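Long-range contacts in lipase (Streptomyces rimosus, PDB 5MAL), which hydrolyses triacylglycerols, nitrophenyl and naphthyl esters and long-chain acyl-CoA as a secreted serine lipase of the GDSL family, preferring medium-length acyl chains: residues 2-7 with 72-77; 135-140 with 228-233. All blocks are in the same frame, centred on the assembly; numbering follows the deposited sequence. Where two conformers were deposited one is given.

Interaction 1: 2-7 with 72-77; sequences TDYVAL and TDLVSI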
# COMPACT_ATOMS: atom_id res chain seq x y z
N THR A 2 1.03 4.19 -21.99
CA THR A 2 0.73 2.88 -22.59
C THR A 2 0.37 1.83 -21.57
O THR A 2 -0.55 2.04 -20.80
CB THR A 2 1.85 2.34 -23.49
OG1 THR A 2 3.12 2.83 -23.05
CG2 THR A 2 1.56 2.70 -24.95
N ASP A 3 1.04 0.68 -21.63
CA ASP A 3 0.55 -0.49 -20.90
C ASP A 3 1.01 -0.41 -19.47
O ASP A 3 2.17 -0.64 -19.16
CB ASP A 3 1.02 -1.79 -21.54
CG ASP A 3 0.37 -2.02 -22.88
OD1 ASP A 3 -0.78 -2.48 -22.90
OD2 ASP A 3 1.02 -1.73 -23.90
N TYR A 4 0.05 -0.10 -18.61
CA TYR A 4 0.27 0.10 -17.19
C TYR A 4 -0.45 -1.01 -16.45
O TYR A 4 -1.66 -1.16 -16.58
CB TYR A 4 -0.24 1.48 -16.79
CG TYR A 4 -0.30 1.78 -15.31
CD1 TYR A 4 0.63 1.23 -14.42
CD2 TYR A 4 -1.28 2.63 -14.79
CE1 TYR A 4 0.58 1.54 -13.05
CE2 TYR A 4 -1.34 2.91 -13.43
CZ TYR A 4 -0.41 2.37 -12.57
OH TYR A 4 -0.46 2.65 -11.23
N VAL A 5 0.29 -1.82 -15.71
CA VAL A 5 -0.36 -2.76 -14.81
C VAL A 5 -0.21 -2.30 -13.38
O VAL A 5 0.91 -2.08 -12.91
CB VAL A 5 0.19 -4.17 -14.92
CG1 VAL A 5 -0.56 -5.09 -13.96
CG2 VAL A 5 0.08 -4.68 -16.37
N ALA A 6 -1.33 -2.15 -12.69
CA ALA A 6 -1.30 -1.73 -11.30
C ALA A 6 -1.69 -2.90 -10.40
O ALA A 6 -2.84 -3.33 -10.38
CB ALA A 6 -2.22 -0.56 -11.08
N LEU A 7 -0.70 -3.40 -9.68
CA LEU A 7 -0.84 -4.54 -8.79
C LEU A 7 -0.95 -4.12 -7.35
O LEU A 7 -0.65 -2.98 -7.01
CB LEU A 7 0.40 -5.44 -8.89
CG LEU A 7 0.88 -5.82 -10.27
CD1 LEU A 7 2.26 -6.38 -10.10
CD2 LEU A 7 -0.10 -6.83 -10.85
N THR A 72 4.20 -4.77 -21.27
CA THR A 72 3.96 -3.85 -20.16
C THR A 72 5.05 -2.79 -20.08
O THR A 72 6.24 -3.11 -20.15
CB THR A 72 3.90 -4.62 -18.84
OG1 THR A 72 2.94 -5.68 -18.97
CG2 THR A 72 3.48 -3.69 -17.69
N ASP A 73 4.62 -1.53 -19.95
CA ASP A 73 5.54 -0.38 -19.86
C ASP A 73 5.76 0.07 -18.43
O ASP A 73 6.83 0.59 -18.09
CB ASP A 73 4.99 0.80 -20.66
CG ASP A 73 4.86 0.48 -22.13
OD1 ASP A 73 5.88 0.56 -22.84
OD2 ASP A 73 3.74 0.14 -22.57
N LEU A 74 4.71 -0.05 -17.63
CA LEU A 74 4.75 0.43 -16.26
C LEU A 74 4.06 -0.56 -15.34
O LEU A 74 2.99 -1.06 -15.65
CB LEU A 74 4.08 1.80 -16.17
CG LEU A 74 3.95 2.47 -14.79
CD1 LEU A 74 5.32 2.77 -14.18
CD2 LEU A 74 3.11 3.74 -14.87
N VAL A 75 4.71 -0.87 -14.23
CA VAL A 75 4.08 -1.67 -13.20
C VAL A 75 4.18 -0.91 -11.88
O VAL A 75 5.24 -0.41 -11.52
CB VAL A 75 4.76 -3.05 -13.03
CG1 VAL A 75 4.13 -3.82 -11.88
CG2 VAL A 75 4.66 -3.85 -14.32
N SER A 76 3.06 -0.79 -11.18
CA SER A 76 3.11 -0.25 -9.83
C SER A 76 2.63 -1.31 -8.85
O SER A 76 1.84 -2.19 -9.20
CB SER A 76 2.26 1.01 -9.68
OG SER A 76 0.91 0.77 -10.01
N ILE A 77 3.08 -1.22 -7.60
CA ILE A 77 2.60 -2.18 -6.62
C ILE A 77 2.80 -1.67 -5.20
O ILE A 77 3.79 -1.02 -4.90
CB ILE A 77 3.30 -3.54 -6.80
CG1 ILE A 77 2.67 -4.60 -5.89
CG2 ILE A 77 4.82 -3.40 -6.58
CD1 ILE A 77 3.09 -6.03 -6.25
O HOH W 1 -0.40 -0.38 -8.03
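Asp3 O is the best-held polar atom here, gripped by two backbone N-H groups. Asp73 N donates to Asp3 O at 2.7 Å and Leu74 N to Asp3 O at 3.0 Å, both in the carbonyl plane. This opens the pairing of two parallel strands, 3-7 and 74-77, neighbours in the central sheet of the SGNH hydrolase fold. Further along, Val5 N bonds to Leu74 O, Ser76 N to Val5 O, and Leu7 N to Ser76 O. Asp73 OD2 accepts from Asp3 N at 2.9 Å through its anti lone pair. Asp73 OD2 also lies 3.6 Å from Asp3 OD2, so the proton affinity of one carboxylate may be raised. A long, weak ion pair of Asp3 with Arg46 would partly offset this. Tyr4, Leu74 and Ser76 share one sheet face. The Tyr4 ring runs alongside Leu74, whose CD2 sits over one ring face, 4.0 Å from the centroid. Trp38 meets this ring edge to face. On the other sheet face, Leu7 CD1 touches Val75 CG1 at 3.6 Å. Ser76 OG (chi1 59°) shares water 1 with Leu7 O and lies 2.6 Å from Tyr4 OH in a hydrogen bond, near the plane of the Tyr4 ring.

Interaction 2: 135-140 with 228-233; sequences QVVVLG and PVLNSA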
# COMPACT_ATOMS: atom_id res chain seq x y z
N GLN A 135 9.08 -0.23 -16.60
CA GLN A 135 9.53 0.57 -15.47
C GLN A 135 8.65 0.14 -14.30
O GLN A 135 7.42 0.11 -14.42
CB GLN A 135 9.41 2.08 -15.71
CG GLN A 135 10.39 2.69 -16.73
CD GLN A 135 11.85 2.75 -16.25
OE1 GLN A 135 12.47 1.72 -15.94
NE2 GLN A 135 12.41 3.95 -16.23
N VAL A 136 9.28 -0.21 -13.19
CA VAL A 136 8.53 -0.75 -12.06
C VAL A 136 8.64 0.17 -10.87
O VAL A 136 9.74 0.55 -10.47
CB VAL A 136 9.03 -2.16 -11.71
CG1 VAL A 136 8.22 -2.75 -10.59
CG2 VAL A 136 8.92 -3.07 -12.92
N VAL A 137 7.49 0.55 -10.32
CA VAL A 137 7.49 1.42 -9.16
C VAL A 137 6.85 0.70 -8.00
O VAL A 137 5.64 0.40 -8.02
CB VAL A 137 6.71 2.72 -9.42
CG1 VAL A 137 6.94 3.69 -8.25
CG2 VAL A 137 7.12 3.35 -10.73
N VAL A 138 7.64 0.42 -6.98
CA VAL A 138 7.10 -0.13 -5.75
C VAL A 138 6.83 1.03 -4.81
O VAL A 138 7.70 1.86 -4.57
CB VAL A 138 8.06 -1.10 -5.07
CG1 VAL A 138 7.41 -1.66 -3.81
CG2 VAL A 138 8.43 -2.22 -6.03
N LEU A 139 5.60 1.13 -4.33
CA LEU A 139 5.27 2.22 -3.43
C LEU A 139 5.17 1.65 -2.03
O LEU A 139 4.72 0.53 -1.83
CB LEU A 139 3.98 2.89 -3.85
CG LEU A 139 4.08 3.71 -5.14
CD1 LEU A 139 3.80 2.88 -6.39
CD2 LEU A 139 3.13 4.88 -5.06
N GLY A 140 5.64 2.42 -1.06
CA GLY A 140 5.59 1.98 0.32
C GLY A 140 4.25 2.27 0.98
O GLY A 140 3.26 2.59 0.32
N PRO A 228 1.16 11.53 -6.26
CA PRO A 228 2.36 12.31 -6.60
C PRO A 228 3.63 11.48 -6.52
O PRO A 228 4.59 11.72 -7.26
CB PRO A 228 2.34 13.43 -5.55
CG PRO A 228 0.88 13.60 -5.24
CD PRO A 228 0.37 12.18 -5.21
N VAL A 229 3.64 10.47 -5.66
CA VAL A 229 4.80 9.60 -5.57
C VAL A 229 4.94 8.72 -6.82
O VAL A 229 6.04 8.52 -7.31
CB VAL A 229 4.73 8.75 -4.30
CG1 VAL A 229 5.91 7.82 -4.23
CG2 VAL A 229 4.73 9.68 -3.11
N LEU A 230 3.83 8.21 -7.34
CA LEU A 230 3.91 7.49 -8.60
C LEU A 230 4.38 8.44 -9.70
O LEU A 230 5.25 8.09 -10.48
CB LEU A 230 2.58 6.85 -8.98
CG LEU A 230 2.61 6.13 -10.32
CD1 LEU A 230 3.65 5.00 -10.30
CD2 LEU A 230 1.22 5.57 -10.59
N ASN A 231 3.81 9.64 -9.76
CA ASN A 231 4.21 10.59 -10.79
C ASN A 231 5.68 10.97 -10.71
O ASN A 231 6.30 11.23 -11.73
CB ASN A 231 3.35 11.85 -10.71
CG ASN A 231 2.09 11.74 -11.54
OD1 ASN A 231 2.06 11.01 -12.54
ND2 ASN A 231 1.05 12.46 -11.15
N SER A 232 6.25 10.96 -9.51
CA SER A 232 7.63 11.36 -9.35
C SER A 232 8.56 10.36 -10.03
O SER A 232 9.68 10.68 -10.41
CB SER A 232 7.99 11.50 -7.87
OG SER A 232 8.33 10.24 -7.31
N ALA A 233 8.07 9.14 -10.19
CA ALA A 233 8.83 8.08 -10.82
C ALA A 233 8.36 7.99 -12.26
O ALA A 233 8.79 7.14 -13.02
CB ALA A 233 8.64 6.77 -10.08
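Val137 meets Leu230 at a slant, while Leu139 and Val229 lie alongside with their tips pointing opposite ways. These two pairings, with Ala233, pack the C-terminal helix onto one face of the sheet. Strand 135-139 and helix segment 228-232 run in largely opposed directions, with an angle of 149° between them. Their axes approach to 9.4 Å. This is helix-on-sheet packing in the layered alpha/beta fold of SGNH hydrolases.

Val137 points toward the helix with CG1 anti to its backbone N (chi1 -171°), so both methyls face the incoming residues. Val137 CG2 lies 3.8 Å from Ala233 CB, and Val137 CG1 is almost as close to that methyl. Leu230 reaches in with CD1, which sits 3.9 Å from Val137 CG2 and equally near Val137 CB. The Leu230 chain starts off across the strand, not at it. Its extended first torsion (chi1 178°) and the turn at CG bring CD1 round to Val137.

An alanine at Val137 would lose both methyls and would probably leave Leu230 CD1 and Ala233 CB more loosely held against the sheet.

Leu139 works with one branch. Leu139 CD2 lies 4.1 Å from Val229 CG1 and at the same separation from Leu230 N, beside the helix backbone. Tyr34 and Trp38 of helix 34-40 border Leu230 on this side of the sheet. Val136 and Val138 pack instead on helix 98-130, across the sheet.

Within segment 228-233, Ser232 OG donates to Val229 O at 2.9 Å on a carbonyl lone pair, and Ala233 N bonds to Leu230 O at 3.0 Å.

No hydrogen bond crosses between strand and helix. Van der Waals packing, mostly of methyl groups, joins these two segments, so the fit depends on side-chain shape and not on bond direction.

In the fold
Both contacts are largely buried and reach the same sheet. Strand 74-78 of interaction 1 is the neighbour of strand 135-139 of interaction 2. Val75 O and Val137 N, 2.7 Å apart, probably form a hydrogen bond that joins them. The chemistry follows the place in the fold. Interaction 1 lies within the sheet and rests mainly on backbone hydrogen bonds, with a few side-chain ones and charged groups at its partly exposed start. Interaction 2 lies between sheet and helix and is wholly apolar, with partly exposed Ala233 at its margin. The two also meet on the sheet face that carries Tyr4, where Leu230 CD2 packs 3.4 Å from Tyr4 OH.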